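Alpha/beta hydrolase (Novosphingobium aromaticivorans, PDB 3BWX) is probably a hydrolase of the alpha/beta hydrolase fold and binds calcium at its surface. Local coordinates at residues R64-S69 with M81-D86; K73-Y78 with E204-P209; I102-G107 with V126-G131. The protein carries 1 engineered substitution. All blocks are in the same frame, centred on the assembly; numbering follows the deposited sequence.

Interaction 1: residues R64-S69 with M81-D86; sequences RGRGDS and MQYLQD. With EDO (1,2-ethanediol), chain R.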
ATOM      1  N   ARG A  64       3.212  11.894   0.681  1.00  7.24           N
ATOM      2  CA  ARG A  64       4.200  12.900   0.309  1.00  8.69           C
ATOM      3  C   ARG A  64       5.443  12.146  -0.147  1.00  7.42           C
ATOM      4  O   ARG A  64       5.837  11.122   0.453  1.00  6.96           O
ATOM      5  CB  ARG A  64       4.559  13.822   1.485  1.00  9.52           C
ATOM      6  CG  ARG A  64       5.039  13.102   2.743  1.00  8.40           C
ATOM      7  CD  ARG A  64       5.426  14.017   3.893  1.00  8.21           C
ATOM      8  NE  ARG A  64       4.257  14.723   4.369  1.00  8.81           N
ATOM      9  CZ  ARG A  64       4.246  15.914   4.930  1.00 11.74           C
ATOM     10  NH1 ARG A  64       5.339  16.617   5.053  1.00  5.73           N
ATOM     11  NH2 ARG A  64       3.086  16.424   5.328  1.00  9.85           N
ATOM     12  N   GLY A  65       6.039  12.639  -1.222  1.00  7.09           N
ATOM     13  CA  GLY A  65       7.267  12.080  -1.778  1.00  8.15           C
ATOM     14  C   GLY A  65       7.072  10.913  -2.721  1.00  7.00           C
ATOM     15  O   GLY A  65       8.063  10.327  -3.174  1.00  9.45           O
ATOM     16  N   ARG A  66       5.825  10.523  -2.978  1.00  8.63           N
ATOM     17  CA  ARG A  66       5.561   9.405  -3.887  1.00  7.71           C
ATOM     18  C   ARG A  66       4.656   9.850  -5.012  1.00  9.19           C
ATOM     19  O   ARG A  66       3.710  10.611  -4.814  1.00 10.38           O
ATOM     20  CB  ARG A  66       4.874   8.222  -3.188  1.00  9.91           C
ATOM     21  CG  ARG A  66       5.754   7.457  -2.208  1.00  8.80           C
ATOM     22  CD  ARG A  66       5.934   8.138  -0.871  1.00 10.81           C
ATOM     23  NE  ARG A  66       6.541   7.224   0.087  1.00  8.56           N
ATOM     24  CZ  ARG A  66       7.082   7.612   1.229  1.00  9.50           C
ATOM     25  NH1 ARG A  66       7.085   8.872   1.598  1.00  9.00           N
ATOM     26  NH2 ARG A  66       7.627   6.700   1.997  1.00  8.10           N
ATOM     27  N   GLY A  67       4.937   9.344  -6.207  1.00  9.25           N
ATOM     28  CA  GLY A  67       4.058   9.607  -7.351  1.00  8.09           C
ATOM     29  C   GLY A  67       3.948  11.068  -7.628  1.00  7.35           C
ATOM     30  O   GLY A  67       4.967  11.775  -7.693  1.00  8.90           O
ATOM     31  N   ASP A  68       2.719  11.554  -7.796  1.00  8.78           N
ATOM     32  CA  ASP A  68       2.475  12.965  -8.127  1.00  7.83           C
ATOM     33  C   ASP A  68       2.273  13.824  -6.895  1.00  8.22           C
ATOM     34  O   ASP A  68       2.031  15.007  -7.005  1.00 11.36           O
ATOM     35  CB  ASP A  68       1.231  13.105  -9.009  1.00  7.36           C
ATOM     36  CG  ASP A  68       1.460  12.681 -10.445  1.00 15.62           C
ATOM     37  OD1 ASP A  68       2.574  12.167 -10.738  1.00 15.38           O
ATOM     38  OD2 ASP A  68       0.511  12.834 -11.273  1.00 17.90           O
ATOM     39  N   SER A  69       2.357  13.227  -5.702  1.00  6.76           N
ATOM     40  CA  SER A  69       2.316  14.055  -4.497  1.00  7.90           C
ATOM     41  C   SER A  69       3.579  14.898  -4.350  1.00 10.12           C
ATOM     42  O   SER A  69       4.659  14.504  -4.753  1.00 10.47           O
ATOM     43  CB  SER A  69       2.090  13.180  -3.260  1.00  8.44           C
ATOM     44  OG  SER A  69       0.736  12.765  -3.126  1.00  8.21           O
HETATM   45  N   MSE A  81       4.080   8.557  11.253  1.00  8.23           N
HETATM   46  CA  MSE A  81       3.066   9.420  11.906  1.00 11.29           C
HETATM   47  C   MSE A  81       2.651  10.647  11.113  1.00 10.30           C
HETATM   48  O   MSE A  81       1.553  11.160  11.285  1.00 10.90           O
HETATM   49  CB  MSE A  81       3.485   9.769  13.336  1.00 11.06           C
HETATM   50  CG  MSE A  81       3.728   8.529  14.195  1.00 11.49           C
HETATM   51 SE   MSE A  81       2.290   7.219  14.255  0.75 22.94          SE
HETATM   52  CE  MSE A  81       1.056   8.293  15.099  1.00 19.47           C
ATOM     53  N   GLN A  82       3.541  11.122  10.250  1.00  8.65           N
ATOM     54  CA  GLN A  82       3.223  12.186   9.337  1.00  6.96           C
ATOM     55  C   GLN A  82       2.269  11.706   8.242  1.00  7.62           C
ATOM     56  O   GLN A  82       1.286  12.367   7.965  1.00  9.30           O
ATOM     57  CB  GLN A  82       4.460  12.835   8.744  1.00  9.70           C
ATOM     58  CG  GLN A  82       4.130  14.059   7.922  1.00  9.17           C
ATOM     59  CD  GLN A  82       3.540  15.154   8.751  1.00  7.91           C
ATOM     60  OE1 GLN A  82       4.180  15.644   9.676  1.00 11.63           O
ATOM     61  NE2 GLN A  82       2.347  15.557   8.446  1.00  8.79           N
ATOM     62  N   TYR A  83       2.534  10.522   7.676  1.00  9.71           N
ATOM     63  CA  TYR A  83       1.597   9.982   6.708  1.00  7.80           C
ATOM     64  C   TYR A  83       0.224   9.779   7.339  1.00  9.34           C
ATOM     65  O   TYR A  83      -0.786  10.038   6.684  1.00  8.71           O
ATOM     66  CB  TYR A  83       2.093   8.690   6.136  1.00  7.99           C
ATOM     67  CG  TYR A  83       3.535   8.727   5.702  1.00  6.63           C
ATOM     68  CD1 TYR A  83       4.060   9.833   5.065  1.00  8.36           C
ATOM     69  CD2 TYR A  83       4.374   7.572   5.812  1.00  6.48           C
ATOM     70  CE1 TYR A  83       5.390   9.856   4.657  1.00  6.59           C
ATOM     71  CE2 TYR A  83       5.714   7.604   5.424  1.00  5.90           C
ATOM     72  CZ  TYR A  83       6.216   8.751   4.846  1.00  5.97           C
ATOM     73  OH  TYR A  83       7.540   8.791   4.476  1.00  7.90           O
ATOM     74  N   LEU A  84       0.190   9.325   8.583  1.00 10.45           N
ATOM     75  CA  LEU A  84      -1.096   9.134   9.288  1.00  8.15           C
ATOM     76  C   LEU A  84      -1.834  10.495   9.403  1.00  9.70           C
ATOM     77  O   LEU A  84      -3.028  10.583   9.093  1.00  8.53           O
ATOM     78  CB  LEU A  84      -0.866   8.540  10.674  1.00  8.56           C
ATOM     79  CG  LEU A  84      -2.079   8.433  11.599  1.00 10.15           C
ATOM     80  CD1 LEU A  84      -3.087   7.504  10.980  1.00 12.58           C
ATOM     81  CD2 LEU A  84      -1.606   7.874  12.962  1.00 10.90           C
ATOM     82  N   GLN A  85      -1.112  11.555   9.825  1.00  8.77           N
ATOM     83  CA  GLN A  85      -1.704  12.881   9.898  1.00  8.81           C
ATOM     84  C   GLN A  85      -2.222  13.357   8.530  1.00  7.96           C
ATOM     85  O   GLN A  85      -3.279  13.934   8.424  1.00 10.16           O
ATOM     86  CB  GLN A  85      -0.741  13.927  10.484  1.00 10.55           C
ATOM     87  CG  GLN A  85      -1.401  15.334  10.670  1.00 17.57           C
ATOM     88  CD  GLN A  85      -0.400  16.522  10.876  1.00 21.95           C
ATOM     89  OE1 GLN A  85       0.180  17.089   9.920  1.00 17.49           O
ATOM     90  NE2 GLN A  85      -0.242  16.927  12.146  1.00 29.60           N
ATOM     91  N   ASP A  86      -1.460  13.091   7.474  1.00  7.39           N
ATOM     92  CA  ASP A  86      -1.844  13.508   6.157  1.00  9.33           C
ATOM     93  C   ASP A  86      -3.118  12.754   5.740  1.00  7.66           C
ATOM     94  O   ASP A  86      -3.958  13.315   5.066  1.00  9.26           O
ATOM     95  CB  ASP A  86      -0.697  13.245   5.156  1.00  8.83           C
ATOM     96  CG  ASP A  86       0.531  14.090   5.405  1.00  7.98           C
ATOM     97  OD1 ASP A  86       0.462  15.145   6.081  1.00  9.51           O
ATOM     98  OD2 ASP A  86       1.574  13.739   4.818  1.00 10.83           O
TER
HETATM   99  C1  EDO R 301      -0.205   9.052 -10.485  1.00 29.00           C
HETATM  100  O1  EDO R 301       0.597   9.458 -11.595  1.00 44.76           O
HETATM  101  C2  EDO R 301       0.452   7.840  -9.898  1.00 21.41           C
HETATM  102  O2  EDO R 301       1.702   8.291  -9.429  1.00 35.83           O
HETATM  103  O   HOH W   1       1.650  11.727   3.034  1.00  8.20           O
HETATM  104  O   HOH W   2       9.195   6.776   4.816  1.00  9.41           O

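Interaction 2: residues K73-Y78 with E204-P209; sequences KDPMTY and EPFEAP. With CA (calcium ion), chain B; EDO (1,2-ethanediol), chain P.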
ATOM      1  N   LYS A  73      10.014  19.641   1.569  1.00 13.55           N
ATOM      2  CA  LYS A  73      11.223  20.448   1.749  1.00 14.94           C
ATOM      3  C   LYS A  73      12.077  19.897   2.883  1.00 13.34           C
ATOM      4  O   LYS A  73      13.292  19.978   2.821  1.00 13.40           O
ATOM      5  CB  LYS A  73      10.878  21.916   2.002  1.00 15.49           C
ATOM      6  CG  LYS A  73      10.377  22.644   0.766  1.00 19.42           C
ATOM      7  CD  LYS A  73       9.922  24.093   1.105  1.00 23.04           C
ATOM      8  N   ASP A  74      11.445  19.362   3.918  1.00  8.83           N
ATOM      9  CA  ASP A  74      12.076  18.756   5.075  1.00  8.89           C
ATOM     10  C   ASP A  74      11.883  17.234   5.031  1.00 10.73           C
ATOM     11  O   ASP A  74      10.804  16.715   5.437  1.00  8.04           O
ATOM     12  CB  ASP A  74      11.418  19.299   6.331  1.00 10.81           C
ATOM     13  CG  ASP A  74      12.009  18.755   7.593  1.00 11.22           C
ATOM     14  OD1 ASP A  74      12.968  17.945   7.484  1.00 13.04           O
ATOM     15  OD2 ASP A  74      11.536  19.119   8.697  1.00 17.97           O
ATOM     16  N   PRO A  75      12.921  16.529   4.543  1.00  9.47           N
ATOM     17  CA  PRO A  75      12.798  15.072   4.482  1.00  8.22           C
ATOM     18  C   PRO A  75      12.599  14.366   5.837  1.00 10.40           C
ATOM     19  O   PRO A  75      12.283  13.203   5.839  1.00  7.54           O
ATOM     20  CB  PRO A  75      14.106  14.614   3.770  1.00 11.04           C
ATOM     21  CG  PRO A  75      14.809  15.766   3.395  1.00 14.96           C
ATOM     22  CD  PRO A  75      14.204  17.012   4.013  1.00 11.54           C
HETATM   23  N   MSE A  76      12.797  15.029   6.970  1.00  6.45           N
HETATM   24  CA  MSE A  76      12.498  14.426   8.267  1.00  9.21           C
HETATM   25  C   MSE A  76      10.965  14.243   8.417  1.00  8.31           C
HETATM   26  O   MSE A  76      10.516  13.491   9.271  1.00  7.80           O
HETATM   27  CB  MSE A  76      13.057  15.239   9.460  1.00  9.13           C
HETATM   28  CG  MSE A  76      13.045  14.437  10.750  1.00 11.23           C
HETATM   29 SE   MSE A  76      14.036  15.329  12.122  0.75 13.91          SE
HETATM   30  CE  MSE A  76      13.331  14.329  13.662  1.00 15.84           C
ATOM     31  N   THR A  77      10.142  14.883   7.588  1.00 10.22           N
ATOM     32  CA  THR A  77       8.710  14.600   7.606  1.00  8.03           C
ATOM     33  C   THR A  77       8.255  13.308   6.908  1.00  7.88           C
ATOM     34  O   THR A  77       7.066  12.983   6.929  1.00  7.85           O
ATOM     35  CB  THR A  77       7.899  15.782   6.979  1.00  5.69           C
ATOM     36  OG1 THR A  77       8.202  15.898   5.575  1.00  9.30           O
ATOM     37  CG2 THR A  77       8.167  17.031   7.722  1.00 16.30           C
ATOM     38  N   TYR A  78       9.220  12.614   6.309  1.00  7.80           N
ATOM     39  CA  TYR A  78       8.983  11.292   5.677  1.00  8.36           C
ATOM     40  C   TYR A  78       8.994  10.227   6.781  1.00  9.28           C
ATOM     41  O   TYR A  78       9.994   9.560   7.005  1.00  9.38           O
ATOM     42  CB  TYR A  78      10.059  11.036   4.623  1.00  8.28           C
ATOM     43  CG  TYR A  78       9.960  11.878   3.393  1.00  5.36           C
ATOM     44  CD1 TYR A  78       8.720  12.125   2.770  1.00  6.70           C
ATOM     45  CD2 TYR A  78      11.103  12.389   2.761  1.00  7.56           C
ATOM     46  CE1 TYR A  78       8.634  12.898   1.543  1.00  7.37           C
ATOM     47  CE2 TYR A  78      11.000  13.120   1.575  1.00  7.63           C
ATOM     48  CZ  TYR A  78       9.778  13.399   0.988  1.00  9.31           C
ATOM     49  OH  TYR A  78       9.682  14.103  -0.191  1.00  7.61           O
ATOM     50  N   GLU A 204      16.789   8.865   3.651  1.00  8.06           N
ATOM     51  CA  GLU A 204      17.508   9.505   4.746  1.00  9.03           C
ATOM     52  C   GLU A 204      16.903   9.044   6.054  1.00  9.36           C
ATOM     53  O   GLU A 204      15.688   9.136   6.259  1.00  9.97           O
ATOM     54  CB  GLU A 204      17.462  11.037   4.610  1.00 10.09           C
ATOM     55  CG  GLU A 204      18.224  11.522   3.391  1.00 13.23           C
ATOM     56  CD  GLU A 204      18.170  13.050   3.195  1.00 12.16           C
ATOM     57  OE1 GLU A 204      17.652  13.758   4.090  1.00 11.68           O
ATOM     58  OE2 GLU A 204      18.612  13.517   2.113  1.00 18.36           O
ATOM     59  N   PRO A 205      17.722   8.443   6.927  1.00  7.31           N
ATOM     60  CA  PRO A 205      17.121   7.875   8.164  1.00  8.62           C
ATOM     61  C   PRO A 205      16.560   8.850   9.174  1.00 10.70           C
ATOM     62  O   PRO A 205      15.511   8.582   9.789  1.00  9.96           O
ATOM     63  CB  PRO A 205      18.271   7.095   8.788  1.00  9.88           C
ATOM     64  CG  PRO A 205      19.512   7.700   8.256  1.00 11.28           C
ATOM     65  CD  PRO A 205      19.147   8.085   6.837  1.00  8.21           C
ATOM     66  N   PHE A 206      17.258   9.962   9.354  1.00  9.47           N
ATOM     67  CA  PHE A 206      17.049  10.820  10.515  1.00  9.71           C
ATOM     68  C   PHE A 206      17.019   9.935  11.759  1.00  8.22           C
ATOM     69  O   PHE A 206      17.948   9.181  11.954  1.00  9.85           O
ATOM     70  CB  PHE A 206      15.824  11.706  10.305  1.00 11.50           C
ATOM     71  CG  PHE A 206      16.069  12.788   9.303  1.00  7.95           C
ATOM     72  CD1 PHE A 206      16.674  13.985   9.659  1.00  8.07           C
ATOM     73  CD2 PHE A 206      15.811  12.537   7.955  1.00  6.92           C
ATOM     74  CE1 PHE A 206      16.899  14.963   8.683  1.00  7.30           C
ATOM     75  CE2 PHE A 206      16.077  13.506   6.972  1.00 11.78           C
ATOM     76  CZ  PHE A 206      16.578  14.698   7.332  1.00 17.47           C
ATOM     77  N   GLU A 207      15.959   9.918  12.554  1.00 12.93           N
ATOM     78  CA  GLU A 207      16.061   9.145  13.821  1.00 14.92           C
ATOM     79  C   GLU A 207      16.115   7.610  13.707  1.00 14.46           C
ATOM     80  O   GLU A 207      16.593   6.925  14.616  1.00 16.86           O
ATOM     81  CB  GLU A 207      14.963   9.536  14.785  1.00 19.06           C
ATOM     82  CG  GLU A 207      15.038  11.018  15.193  1.00 29.60           C
ATOM     83  CD  GLU A 207      13.716  11.548  15.695  1.00 40.93           C
ATOM     84  OE1 GLU A 207      12.745  11.545  14.897  1.00 42.21           O
ATOM     85  OE2 GLU A 207      13.662  11.971  16.883  1.00 48.72           O
ATOM     86  N   ALA A 208      15.631   7.061  12.602  1.00 13.50           N
ATOM     87  CA  ALA A 208      15.617   5.590  12.440  1.00 14.11           C
ATOM     88  C   ALA A 208      15.623   5.245  10.986  1.00 11.31           C
ATOM     89  O   ALA A 208      15.013   5.953  10.202  1.00 12.52           O
ATOM     90  CB  ALA A 208      14.381   4.993  13.095  1.00 13.55           C
ATOM     91  N   PRO A 209      16.265   4.143  10.622  1.00 12.87           N
ATOM     92  CA  PRO A 209      16.306   3.740   9.233  1.00 14.22           C
ATOM     93  C   PRO A 209      14.924   3.609   8.642  1.00 15.36           C
ATOM     94  O   PRO A 209      13.967   3.227   9.324  1.00 14.58           O
ATOM     95  CB  PRO A 209      16.903   2.337   9.292  1.00 19.06           C
ATOM     96  CG  PRO A 209      17.669   2.307  10.525  1.00 19.86           C
ATOM     97  CD  PRO A 209      16.925   3.164  11.505  1.00 19.72           C
TER
HETATM   98 CA    CA B 285      13.342   7.464   9.404  1.00 12.99          CA
HETATM   99  C1  EDO P 299       6.925  21.109   3.493  1.00 17.51           C
HETATM  100  O1  EDO P 299       7.580  21.121   2.218  1.00 16.26           O
HETATM  101  C2  EDO P 299       7.215  19.844   4.296  1.00 24.94           C
HETATM  102  O2  EDO P 299       8.604  19.780   4.641  1.00 20.33           O
HETATM  103  O   HOH W   3      13.120  10.495   6.202  1.00 10.13           O
HETATM  104  O   HOH W   4      12.821   9.749   8.742  1.00 11.46           O
HETATM  105  O   HOH W   5      10.898   7.426   8.428  1.00 13.09           O
HETATM  106  O   HOH W   6      13.745   7.316   7.115  1.00 12.28           O
HETATM  107  O   HOH W   7      12.978   8.292  11.619  1.00 12.61           O
HETATM  108  O   HOH W   8      12.319   5.346  10.019  1.00 13.11           O

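Interaction 3: residues I102-G107 with V126-G131; sequences IGTSLG and VLNDVG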
ATOM      1  N   ILE A 102      -7.955  -0.729   2.394  1.00  7.41           N
ATOM      2  CA  ILE A 102      -7.121  -1.801   1.810  1.00  7.56           C
ATOM      3  C   ILE A 102      -5.682  -1.313   1.903  1.00 11.04           C
ATOM      4  O   ILE A 102      -5.355  -0.390   1.207  1.00 10.79           O
ATOM      5  CB  ILE A 102      -7.498  -2.119   0.335  1.00  7.17           C
ATOM      6  CG1 ILE A 102      -8.957  -2.557   0.233  1.00 10.23           C
ATOM      7  CG2 ILE A 102      -6.486  -3.141  -0.200  1.00  9.43           C
ATOM      8  CD1 ILE A 102      -9.419  -2.959  -1.185  1.00 10.37           C
ATOM      9  N   GLY A 103      -4.834  -1.918   2.745  1.00  8.43           N
ATOM     10  CA  GLY A 103      -3.494  -1.408   3.017  1.00  9.11           C
ATOM     11  C   GLY A 103      -2.416  -2.450   2.776  1.00  8.81           C
ATOM     12  O   GLY A 103      -2.480  -3.573   3.331  1.00  8.92           O
ATOM     13  N   THR A 104      -1.466  -2.101   1.899  1.00  8.93           N
ATOM     14  CA  THR A 104      -0.358  -2.941   1.588  1.00 11.00           C
ATOM     15  C   THR A 104       0.864  -2.540   2.361  1.00 10.45           C
ATOM     16  O   THR A 104       1.294  -1.410   2.264  1.00 11.08           O
ATOM     17  CB  THR A 104      -0.087  -2.942   0.105  1.00 13.38           C
ATOM     18  OG1 THR A 104      -1.202  -3.562  -0.552  1.00 10.19           O
ATOM     19  CG2 THR A 104       1.190  -3.772  -0.191  1.00 14.23           C
ATOM     20  N   SER A 105       1.423  -3.478   3.129  0.50 10.06           N
ATOM     21  CA  SER A 105       2.684  -3.208   3.822  0.50 10.58           C
ATOM     22  C   SER A 105       2.550  -1.986   4.757  0.50 12.59           C
ATOM     23  O   SER A 105       1.701  -1.982   5.644  0.50 11.69           O
ATOM     24  CB  SER A 105       3.805  -3.042   2.782  0.50 12.67           C
ATOM     25  OG  SER A 105       3.742  -4.110   1.859  0.50 19.39           O
ATOM     26  N   LEU A 106       3.366  -0.945   4.567  1.00 12.41           N
ATOM     27  CA  LEU A 106       3.222   0.284   5.379  1.00 13.21           C
ATOM     28  C   LEU A 106       1.784   0.815   5.337  1.00 10.78           C
ATOM     29  O   LEU A 106       1.239   1.295   6.325  1.00 10.15           O
ATOM     30  CB  LEU A 106       4.186   1.391   4.965  1.00 16.37           C
ATOM     31  CG  LEU A 106       4.113   2.697   5.780  1.00 17.48           C
ATOM     32  CD1 LEU A 106       4.151   2.462   7.307  1.00 18.78           C
ATOM     33  CD2 LEU A 106       5.269   3.601   5.289  1.00 16.76           C
ATOM     34  N   GLY A 107       1.146   0.676   4.199  1.00 10.08           N
ATOM     35  CA  GLY A 107      -0.272   1.000   4.120  1.00 10.67           C
ATOM     36  C   GLY A 107      -1.166   0.216   5.055  1.00  9.76           C
ATOM     37  O   GLY A 107      -2.147   0.734   5.526  1.00 10.16           O
ATOM     38  N   VAL A 126      -8.746  -4.761   4.657  1.00  6.52           N
ATOM     39  CA  VAL A 126      -7.869  -5.741   4.086  1.00  9.14           C
ATOM     40  C   VAL A 126      -6.458  -5.359   4.441  1.00  8.69           C
ATOM     41  O   VAL A 126      -6.071  -4.236   4.158  1.00  8.75           O
ATOM     42  CB  VAL A 126      -8.003  -5.776   2.543  1.00  9.28           C
ATOM     43  CG1 VAL A 126      -6.995  -6.822   1.936  1.00  7.12           C
ATOM     44  CG2 VAL A 126      -9.439  -6.066   2.097  1.00  8.34           C
ATOM     45  N   LEU A 127      -5.705  -6.270   5.053  1.00  7.93           N
ATOM     46  CA  LEU A 127      -4.275  -6.094   5.327  1.00  7.57           C
ATOM     47  C   LEU A 127      -3.559  -6.977   4.323  1.00 10.03           C
ATOM     48  O   LEU A 127      -3.739  -8.201   4.315  1.00  9.99           O
ATOM     49  CB  LEU A 127      -3.875  -6.484   6.751  1.00  9.91           C
ATOM     50  CG  LEU A 127      -4.313  -5.590   7.917  1.00  9.96           C
ATOM     51  CD1 LEU A 127      -3.910  -6.253   9.252  1.00  8.40           C
ATOM     52  CD2 LEU A 127      -3.697  -4.169   7.774  1.00  8.88           C
ATOM     53  N   ASN A 128      -2.778  -6.368   3.466  1.00  8.17           N
ATOM     54  CA  ASN A 128      -2.067  -7.111   2.435  1.00  7.77           C
ATOM     55  C   ASN A 128      -0.613  -7.281   2.818  1.00  8.98           C
ATOM     56  O   ASN A 128       0.220  -6.371   2.708  1.00  9.52           O
ATOM     57  CB  ASN A 128      -2.194  -6.448   1.104  1.00  9.81           C
ATOM     58  CG  ASN A 128      -1.478  -7.190   0.009  1.00 10.35           C
ATOM     59  OD1 ASN A 128      -1.326  -8.418   0.051  1.00 10.55           O
ATOM     60  ND2 ASN A 128      -1.081  -6.459  -1.007  1.00  9.08           N
ATOM     61  N   ASP A 129      -0.338  -8.478   3.314  1.00  9.75           N
ATOM     62  CA  ASP A 129       1.020  -8.972   3.614  1.00 10.95           C
ATOM     63  C   ASP A 129       1.752  -8.128   4.638  1.00  9.44           C
ATOM     64  O   ASP A 129       2.932  -7.772   4.493  1.00 12.52           O
ATOM     65  CB  ASP A 129       1.872  -9.232   2.354  1.00 10.15           C
ATOM     66  CG  ASP A 129       2.925 -10.321   2.574  1.00 11.01           C
ATOM     67  OD1 ASP A 129       2.505 -11.443   2.804  1.00 10.45           O
ATOM     68  OD2 ASP A 129       4.139 -10.037   2.588  1.00 13.00           O
ATOM     69  N   VAL A 130       1.032  -7.750   5.669  1.00 10.06           N
ATOM     70  CA  VAL A 130       1.627  -7.061   6.775  1.00 10.44           C
ATOM     71  C   VAL A 130       0.826  -7.421   8.020  1.00 13.02           C
ATOM     72  O   VAL A 130      -0.375  -7.668   7.955  1.00 12.50           O
ATOM     73  CB  VAL A 130       1.695  -5.570   6.535  1.00 12.33           C
ATOM     74  CG1 VAL A 130       0.309  -4.958   6.381  1.00 15.18           C
ATOM     75  CG2 VAL A 130       2.574  -4.923   7.596  1.00 17.53           C
ATOM     76  N   GLY A 131       1.522  -7.450   9.147  1.00 14.15           N
ATOM     77  CA  GLY A 131       0.926  -7.753  10.437  1.00 16.32           C
ATOM     78  C   GLY A 131       1.673  -7.085  11.581  1.00 14.72           C
ATOM     79  O   GLY A 131       2.628  -6.378  11.365  1.00 14.98           O
TER

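Interaction 1: residues R64-S69 with M81-D86
Arg64 reaches across to Asp86, joining the loop after strand 58-61 to helix 80-94 of the alpha/beta hydrolase fold. A bend in its chain (chi3 65°) carries NE to within 2.9 Å of Asp86 OD2, while Arg64 NH2 lies 3.0 Å from Asp86 OD1. This is a side-on, two-nitrogen salt bridge: each carboxylate oxygen offers its syn lone pair, and the guanidinium and carboxylate planes are only 11° apart. Arginine suits the place because its flat guanidinium offers two N-H groups side by side to the two oxygens. One face of the guanidinium carries Gln82 CG, 3.5 Å above its centre. Gln82 NE2 meanwhile donates to Asp86 OD1 over 3.1 Å, arriving from above the carboxylate plane, so that OD1 serves two donors and the acid is less able to rotate. A water spans Arg64 N and Asp86 OD2, and Asp14 supplies a second carboxylate to Arg64 NH2, which probably balances the buried charge. Nearer the backbone, Arg64 CG meets the edge of the Tyr83 ring, 3.8 Å from CE1.

Arg66 turns to the phenol of the same ring. Its NH1 donates to Tyr83 OH at 2.9 Å, with the guanidinium almost perpendicular to the ring (83°), and also to Arg64 O at 2.8 Å, the latter bond lying in the guanidinium plane. A tyrosine fits here, since its ring packs against aliphatic carbon while its hydroxyl receives the arginine. Beyond it the chain reverses in a type II' turn whose second position, with positive phi, is taken by Gly67. Ser69 OG bonds to Glu62 O and His19 N, and the turn closes where Ser69 N donates to Arg66 O at 3.1 Å.

Interaction 2: residues K73-Y78 with E204-P209
A surface calcium site lies beside this contact, in which Met76 and Pro75 of a short 3-10 segment pack on Phe206 from a type II' turn. Met76 is selenomethionine; its CB stands over the Phe206 ring in a CH-pi contact, 3.8 Å from the centroid and 10° off the normal. CG continues anti to the backbone N (chi1 -166°), which keeps it against the ring near Phe206 CG. Farther out, SE makes an oblique Met-aromatic contact 4.7 Å from the centroid, and the terminal CE reaches the Glu207 carboxylate. A long unbranched side chain suits the place, CB covering the ring centre and SE lying near CD1. Pro75 adds its CB, 3.9 Å from Phe206 CE2.

Within the 3-10 segment, Asp74 OD1 accepts from Met76 N at 3.0 Å in an Asx turn, and Asp74 O receives Thr77 OG1 at 2.7 Å as well as Thr77 N. An alanine at Thr77 would probably leave Asp74 O held less firmly and Arg64 NH1 without its close hydroxyl neighbour.

Phe206 occupies the second position of the turn, and the carbonyls of its first and last residues bind the calcium: Pro205 O at 2.5 Å and Ala208 O at 2.4 Å. Five waters complete the sphere, two also donating to Tyr78 O, one only weakly. The result is a seven-coordinate calcium site built on the main-chain carbonyls of a beta turn.

Interaction 3: residues I102-G107 with V126-G131
The strand-turn-helix of a probable nucleophile elbow, with the GxSxG residues Gly103, Ser105 and Gly107, lies here against the neighbouring parallel strand. Gly103 N donates to Val126 O at 3.0 Å, and Gly103 O accepts from Asn128 N at 2.8 Å, the alternating pattern of a parallel pair. Ser105 N extends it to Asn128 O at 3.2 Å, just where the first strand ends.

Ile102 and Val126 lie side by side on one face, CG1 of the isoleucine 4.0 Å from CG2 of the valine; beta-branched residues suit such strands. On the same face, the Asn128 side chain points the same way as that of Thr104. Its CG is anti to the backbone N (chi1 -180°), and ND2 donates to Thr104 OG1 at 2.9 Å, nearly in the amide plane; ND2 also bonds to Pro267 O, so both partners fix the amide's rotation. The glycines meet the elbow's tight geometry: a CB on Gly103 would collide with Gly107 O, and one on Gly107 would be crowded by Thr104 O.

Ser105 has the strained positive phi (58°) expected of an elbow. Val130 rests on its backbone, CG1 3.4 Å from Ser105 O. The serine has two conformers; in one, OG lies close to His265 NE2, though a bond there is not settled. Asp129 OD2 bonds to His265 ND1, an arrangement consistent with a Ser-His-Asp triad.

The contact closes a beta-alpha-beta unit: strand 99-104 runs into helix 106-117 and returns as strand 122-128, with strand 32-35 bonded beyond the first strand and strand 230-235 beyond the second.

Followed from the N terminus, the chain leaves strand 58-61 and enters the loop of residues 64-69; interaction 1 closes that loop onto the start of helix 80-94. Before it closes, residues 73-78 have already begun interaction 2, so the two cross. Interaction 2 spans a far longer excursion, to the calcium-binding loop at 204-209. Within that excursion, and after interaction 1 is complete, interaction 3 pairs two adjacent central strands that helix 106-117 connects along the chain. Interactions 1 and 2 touch directly, with Tyr83 OH packed on the Tyr78 backbone, while Tyr83 CE2 reaches Leu106 CD2 of interaction 3. Interactions 2 and 3 do not touch.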